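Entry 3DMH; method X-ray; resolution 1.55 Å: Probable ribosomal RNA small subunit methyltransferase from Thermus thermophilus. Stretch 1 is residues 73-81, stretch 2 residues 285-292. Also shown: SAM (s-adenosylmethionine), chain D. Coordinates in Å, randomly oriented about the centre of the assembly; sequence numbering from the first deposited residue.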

ATOM      1  N   GLU A  73      -2.280   3.287  10.515  1.00 18.12           N
ATOM      2  CA  GLU A  73      -2.543   3.120   9.102  1.00 18.57           C
ATOM      3  C   GLU A  73      -1.257   3.229   8.286  1.00 18.13           C
ATOM      4  O   GLU A  73      -0.401   4.094   8.541  1.00 18.48           O
ATOM      5  CB  GLU A  73      -3.559   4.161   8.671  1.00 18.72           C
ATOM      6  CG  GLU A  73      -3.886   4.197   7.171  1.00 19.07           C
ATOM      7  CD  GLU A  73      -4.374   2.862   6.652  1.00 22.19           C
ATOM      8  OE1 GLU A  73      -5.445   2.399   7.083  1.00 20.62           O
ATOM      9  OE2 GLU A  73      -3.708   2.229   5.799  1.00 21.93           O
ATOM     10  N   THR A  74      -1.123   2.312   7.328  1.00 17.82           N
ATOM     11  CA  THR A  74       0.063   2.249   6.486  1.00 17.19           C
ATOM     12  C   THR A  74      -0.033   3.045   5.187  1.00 17.58           C
ATOM     13  O   THR A  74       0.999   3.393   4.601  1.00 17.82           O
ATOM     14  CB  THR A  74       0.408   0.787   6.099  1.00 17.67           C
ATOM     15  OG1 THR A  74      -0.769   0.189   5.535  1.00 19.56           O
ATOM     16  CG2 THR A  74       0.778  -0.025   7.333  1.00 18.31           C
ATOM     17  N   SER A  75      -1.265   3.315   4.728  1.00 16.72           N
ATOM     18  CA  SER A  75      -1.455   4.016   3.463  1.00 17.06           C
ATOM     19  C   SER A  75      -1.436   5.511   3.648  1.00 17.31           C
ATOM     20  O   SER A  75      -2.227   6.073   4.411  1.00 17.88           O
ATOM     21  CB  SER A  75      -2.785   3.585   2.844  1.00 17.99           C
ATOM     22  OG  SER A  75      -3.237   4.516   1.840  1.00 17.35           O
ATOM     23  N   ARG A  76      -0.563   6.166   2.899  1.00 16.89           N
ATOM     24  CA  ARG A  76      -0.499   7.622   2.953  1.00 17.06           C
ATOM     25  C   ARG A  76      -1.824   8.245   2.519  1.00 17.24           C
ATOM     26  O   ARG A  76      -2.314   9.160   3.174  1.00 18.33           O
ATOM     27  CB  ARG A  76       0.675   8.168   2.124  1.00 17.59           C
ATOM     28  CG  ARG A  76       1.091   9.528   2.623  1.00 16.81           C
ATOM     29  CD  ARG A  76       2.068   9.376   3.816  1.00 16.72           C
ATOM     30  NE  ARG A  76       2.367  10.657   4.429  1.00 19.56           N
ATOM     31  CZ  ARG A  76       3.414  10.870   5.222  1.00 19.98           C
ATOM     32  NH1 ARG A  76       4.262   9.870   5.523  1.00 18.75           N
ATOM     33  NH2 ARG A  76       3.612  12.103   5.716  1.00 18.69           N
ATOM     34  N   ALA A  77      -2.395   7.744   1.417  1.00 17.03           N
ATOM     35  CA  ALA A  77      -3.683   8.240   0.921  1.00 17.07           C
ATOM     36  C   ALA A  77      -4.755   8.157   2.005  1.00 17.51           C
ATOM     37  O   ALA A  77      -5.535   9.107   2.192  1.00 18.99           O
ATOM     38  CB  ALA A  77      -4.120   7.462  -0.328  1.00 18.78           C
ATOM     39  N   ALA A  78      -4.804   7.027   2.715  1.00 17.58           N
ATOM     40  CA  ALA A  78      -5.832   6.873   3.758  1.00 17.29           C
ATOM     41  C   ALA A  78      -5.583   7.838   4.932  1.00 17.05           C
ATOM     42  O   ALA A  78      -6.521   8.465   5.450  1.00 18.50           O
ATOM     43  CB  ALA A  78      -5.901   5.424   4.226  1.00 18.11           C
ATOM     44  N   PHE A  79      -4.313   8.007   5.340  1.00 17.00           N
ATOM     45  CA  PHE A  79      -4.005   9.000   6.398  1.00 17.77           C
ATOM     46  C   PHE A  79      -4.367  10.437   6.016  1.00 18.70           C
ATOM     47  O   PHE A  79      -4.897  11.181   6.839  1.00 19.78           O
ATOM     48  CB  PHE A  79      -2.566   8.807   6.827  1.00 18.42           C
ATOM     49  CG  PHE A  79      -2.371   7.530   7.592  1.00 18.40           C
ATOM     50  CD1 PHE A  79      -3.101   7.331   8.746  1.00 30.51           C
ATOM     51  N   ARG A  80      -4.223  10.798   4.740  1.00 18.59           N
ATOM     52  CA  ARG A  80      -4.675  12.139   4.307  1.00 18.35           C
ATOM     53  C   ARG A  80      -6.172  12.291   4.595  1.00 17.72           C
ATOM     54  O   ARG A  80      -6.625  13.345   5.086  1.00 18.43           O
ATOM     55  CB  ARG A  80      -4.453  12.353   2.814  1.00 20.48           C
ATOM     56  CG  ARG A  80      -3.009  12.434   2.387  1.00 22.49           C
ATOM     57  CD  ARG A  80      -2.897  12.292   0.857  1.00 29.20           C
ATOM     58  NE  ARG A  80      -2.963  13.579   0.178  1.00 29.16           N
ATOM     59  CZ  ARG A  80      -2.854  13.781  -1.146  1.00 28.33           C
ATOM     60  NH1 ARG A  80      -2.666  12.762  -2.012  1.00 19.55           N
ATOM     61  NH2 ARG A  80      -2.929  15.037  -1.621  1.00 31.56           N
ATOM     62  N   CYS A  81      -6.925  11.232   4.284  1.00 17.74           N
ATOM     63  CA  CYS A  81      -8.378  11.253   4.539  1.00 17.24           C
ATOM     64  C   CYS A  81      -8.715  11.305   6.021  1.00 16.48           C
ATOM     65  O   CYS A  81      -9.515  12.128   6.416  1.00 17.46           O
ATOM     66  CB  CYS A  81      -9.046  10.049   3.911  1.00 17.43           C
ATOM     67  SG  CYS A  81      -8.965  10.051   2.092  1.00 18.19           S
ATOM     68  N   LEU A 285      10.372   7.748  -0.240  1.00 19.78           N
ATOM     69  CA  LEU A 285       9.333   8.609   0.317  1.00 19.00           C
ATOM     70  C   LEU A 285       8.038   7.870   0.477  1.00 18.74           C
ATOM     71  O   LEU A 285       7.608   7.142  -0.410  1.00 18.87           O
ATOM     72  CB  LEU A 285       9.105   9.836  -0.569  1.00 19.75           C
ATOM     73  CG  LEU A 285      10.364  10.631  -0.908  1.00 19.43           C
ATOM     74  CD1 LEU A 285       9.953  11.815  -1.733  1.00 20.03           C
ATOM     75  CD2 LEU A 285      11.047  11.071   0.358  1.00 20.53           C
ATOM     76  N   HIS A 286       7.415   8.107   1.619  1.00 17.28           N
ATOM     77  CA  HIS A 286       6.077   7.624   1.883  1.00 17.67           C
ATOM     78  C   HIS A 286       5.135   8.691   1.338  1.00 17.45           C
ATOM     79  O   HIS A 286       5.029   9.782   1.885  1.00 18.22           O
ATOM     80  CB  HIS A 286       5.904   7.405   3.394  1.00 17.21           C
ATOM     81  CG  HIS A 286       4.635   6.694   3.752  1.00 17.03           C
ATOM     82  ND1 HIS A 286       4.036   6.784   4.992  1.00 17.91           N
ATOM     83  CD2 HIS A 286       3.870   5.847   3.021  1.00 16.85           C
ATOM     84  CE1 HIS A 286       2.948   6.033   5.005  1.00 16.98           C
ATOM     85  NE2 HIS A 286       2.819   5.466   3.814  1.00 16.95           N
ATOM     86  N   SER A 287       4.443   8.362   0.252  1.00 17.46           N
ATOM     87  CA  SER A 287       3.771   9.368  -0.555  1.00 17.40           C
ATOM     88  C   SER A 287       2.613   8.740  -1.320  1.00 17.82           C
ATOM     89  O   SER A 287       2.738   7.624  -1.833  1.00 18.87           O
ATOM     90  CB  SER A 287       4.764   9.882  -1.595  1.00 18.46           C
ATOM     91  OG  SER A 287       4.243  10.981  -2.333  1.00 18.43           O
ATOM     92  N   ASP A 288       1.509   9.483  -1.406  1.00 17.81           N
ATOM     93  CA  ASP A 288       0.395   9.103  -2.278  1.00 17.82           C
ATOM     94  C   ASP A 288       0.732   9.697  -3.648  1.00 17.89           C
ATOM     95  O   ASP A 288       0.648  10.909  -3.835  1.00 17.39           O
ATOM     96  CB  ASP A 288      -0.912   9.698  -1.735  1.00 18.66           C
ATOM     97  CG  ASP A 288      -2.124   9.392  -2.608  1.00 17.47           C
ATOM     98  OD1 ASP A 288      -2.015   8.514  -3.492  1.00 18.60           O
ATOM     99  OD2 ASP A 288      -3.183  10.022  -2.380  1.00 18.18           O
ATOM    100  N   VAL A 289       1.193   8.846  -4.560  1.00 17.96           N
ATOM    101  CA  VAL A 289       1.723   9.270  -5.868  1.00 18.39           C
ATOM    102  C   VAL A 289       2.788  10.358  -5.594  1.00 18.11           C
ATOM    103  O   VAL A 289       3.739  10.097  -4.840  1.00 19.43           O
ATOM    104  CB  VAL A 289       0.613   9.667  -6.909  1.00 18.54           C
ATOM    105  CG1 VAL A 289       1.195   9.678  -8.316  1.00 20.00           C
ATOM    106  CG2 VAL A 289      -0.516   8.638  -6.903  1.00 19.32           C
ATOM    107  N   ASP A 290       2.651  11.553  -6.156  1.00 18.20           N
ATOM    108  CA  ASP A 290       3.671  12.584  -5.962  1.00 18.87           C
ATOM    109  C   ASP A 290       3.353  13.584  -4.862  1.00 18.40           C
ATOM    110  O   ASP A 290       3.943  14.667  -4.810  1.00 19.19           O
ATOM    111  CB  ASP A 290       3.926  13.341  -7.271  1.00 18.81           C
ATOM    112  CG  ASP A 290       2.687  14.033  -7.805  1.00 20.84           C
ATOM    113  OD1 ASP A 290       1.547  13.643  -7.451  1.00 20.80           O
ATOM    114  OD2 ASP A 290       2.834  14.978  -8.611  1.00 22.19           O
ATOM    115  N   GLU A 291       2.439  13.220  -3.965  1.00 18.86           N
ATOM    116  CA  GLU A 291       2.007  14.126  -2.896  1.00 19.47           C
ATOM    117  C   GLU A 291       3.167  14.680  -2.070  1.00 19.58           C
ATOM    118  O   GLU A 291       3.144  15.846  -1.648  1.00 20.31           O
ATOM    119  CB  GLU A 291       1.002  13.381  -2.011  1.00 19.44           C
ATOM    120  CG  GLU A 291       0.633  14.030  -0.711  1.00 21.86           C
ATOM    121  CD  GLU A 291       1.192  13.311   0.477  1.00 25.00           C
ATOM    122  OE1 GLU A 291       1.622  12.131   0.357  1.00 24.77           O
ATOM    123  OE2 GLU A 291       1.181  13.945   1.548  1.00 29.99           O
ATOM    124  N   ALA A 292       4.184  13.842  -1.854  1.00 19.32           N
ATOM    125  CA  ALA A 292       5.326  14.227  -1.004  1.00 20.79           C
ATOM    126  C   ALA A 292       6.310  15.176  -1.684  1.00 20.65           C
ATOM    127  O   ALA A 292       7.169  15.759  -1.012  1.00 22.68           O
ATOM    128  CB  ALA A 292       6.071  12.989  -0.535  1.00 21.55           C
TER
HETATM  129  N   SAM D 384       8.207  -0.954  -8.214  1.00 16.82           N
HETATM  130  CA  SAM D 384       8.018  -2.221  -7.426  1.00 17.87           C
HETATM  131  C   SAM D 384       8.441  -3.398  -8.278  1.00 18.59           C
HETATM  132  O   SAM D 384       8.614  -3.165  -9.483  1.00 19.76           O
HETATM  133  OXT SAM D 384       8.559  -4.522  -7.763  1.00 19.44           O
HETATM  134  CB  SAM D 384       6.555  -2.413  -7.022  1.00 17.79           C
HETATM  135  CG  SAM D 384       5.550  -2.492  -8.174  1.00 17.65           C
HETATM  136  SD  SAM D 384       3.868  -2.844  -7.569  1.00 19.20           S
HETATM  137  CE  SAM D 384       3.086  -3.540  -9.052  1.00 19.57           C
HETATM  138  C5' SAM D 384       3.030  -1.234  -7.485  1.00 17.16           C
HETATM  139  C4' SAM D 384       3.437  -0.433  -6.259  1.00 15.33           C
HETATM  140  O4' SAM D 384       2.619   0.734  -6.292  1.00 13.93           O
HETATM  141  C3' SAM D 384       3.203  -1.138  -4.915  1.00 14.02           C
HETATM  142  O3' SAM D 384       4.387  -1.179  -4.129  1.00 13.83           O
HETATM  143  C2' SAM D 384       2.091  -0.304  -4.271  1.00 13.48           C
HETATM  144  O2' SAM D 384       2.095  -0.277  -2.857  1.00 14.54           O
HETATM  145  C1' SAM D 384       2.373   1.042  -4.934  1.00 13.93           C
HETATM  146  N9  SAM D 384       1.246   1.947  -4.815  1.00 11.94           N
HETATM  147  C8  SAM D 384      -0.114   1.652  -4.776  1.00 13.52           C
HETATM  148  N7  SAM D 384      -0.816   2.809  -4.688  1.00 12.59           N
HETATM  149  C5  SAM D 384       0.097   3.843  -4.653  1.00 11.05           C
HETATM  150  C6  SAM D 384      -0.024   5.232  -4.525  1.00 11.86           C
HETATM  151  N6  SAM D 384      -1.221   5.817  -4.385  1.00 12.42           N
HETATM  152  N1  SAM D 384       1.130   5.980  -4.530  1.00 12.34           N
HETATM  153  C2  SAM D 384       2.373   5.398  -4.640  1.00 12.71           C
HETATM  154  N3  SAM D 384       2.526   4.018  -4.710  1.00 12.22           N
HETATM  155  C4  SAM D 384       1.390   3.285  -4.729  1.00 11.34           C
HETATM  156  O   HOH W   1       0.786  12.841   3.816  1.00 20.04           O

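Stretch 1 runs from a loop into a helix that begins at Arg76 and continues past Cys81. Ser75 is the N-cap. Its OG accepts from Ala78 N at 3.1 Å, which satisfies an amide that the first helical turn leaves free. The regular helical bonds follow, among them Phe79 N to Ser75 O and Arg80 N to Arg76 O, both 3.0 Å. Stretch 2 leaves a strand at His286 and enters a type II' turn from Asp288 to Glu291, closed by Glu291 N to Asp288 O at 2.9 Å. The backbones come closest at Ala77 and Asp288, whose CA atoms are 5.3 Å apart.

Arg76 and Arg80 lie one helical turn apart, and both direct CB toward stretch 2. Arg76 packs its aliphatic part on His286: its CD lies 3.6 Å from the ring centroid, over the face, in a CH-pi contact. At the ring edge, His286 NE2 donates to Thr74 O at 2.9 Å. The ring thus joins the loop before the helix to the end of the strand.

Arg80 forms the salt bridge of the contact. Its NH1 donates to Asp288 OD2 at 2.8 Å, with the oxygen near the guanidinium plane. Glu291 CG covers one face of the same group, 3.5 Å from Arg80 CZ. The Glu291 carboxylate is near both arginines without a direct salt bridge. Water 1 links it to Arg76, accepting from NE at 2.8 Å and donating to Glu291 OE2 at 2.6 Å. Glu291 OE1 accepts from Asp288 N at 3.2 Å, so the side chain folds back on its own turn.

Asp288 also reaches the cofactor. Its OD1 accepts from SAM N6 at 2.9 Å, while Val289 N donates to SAM N1 at 2.9 Å. One carboxylate therefore meets both the helix and the adenine.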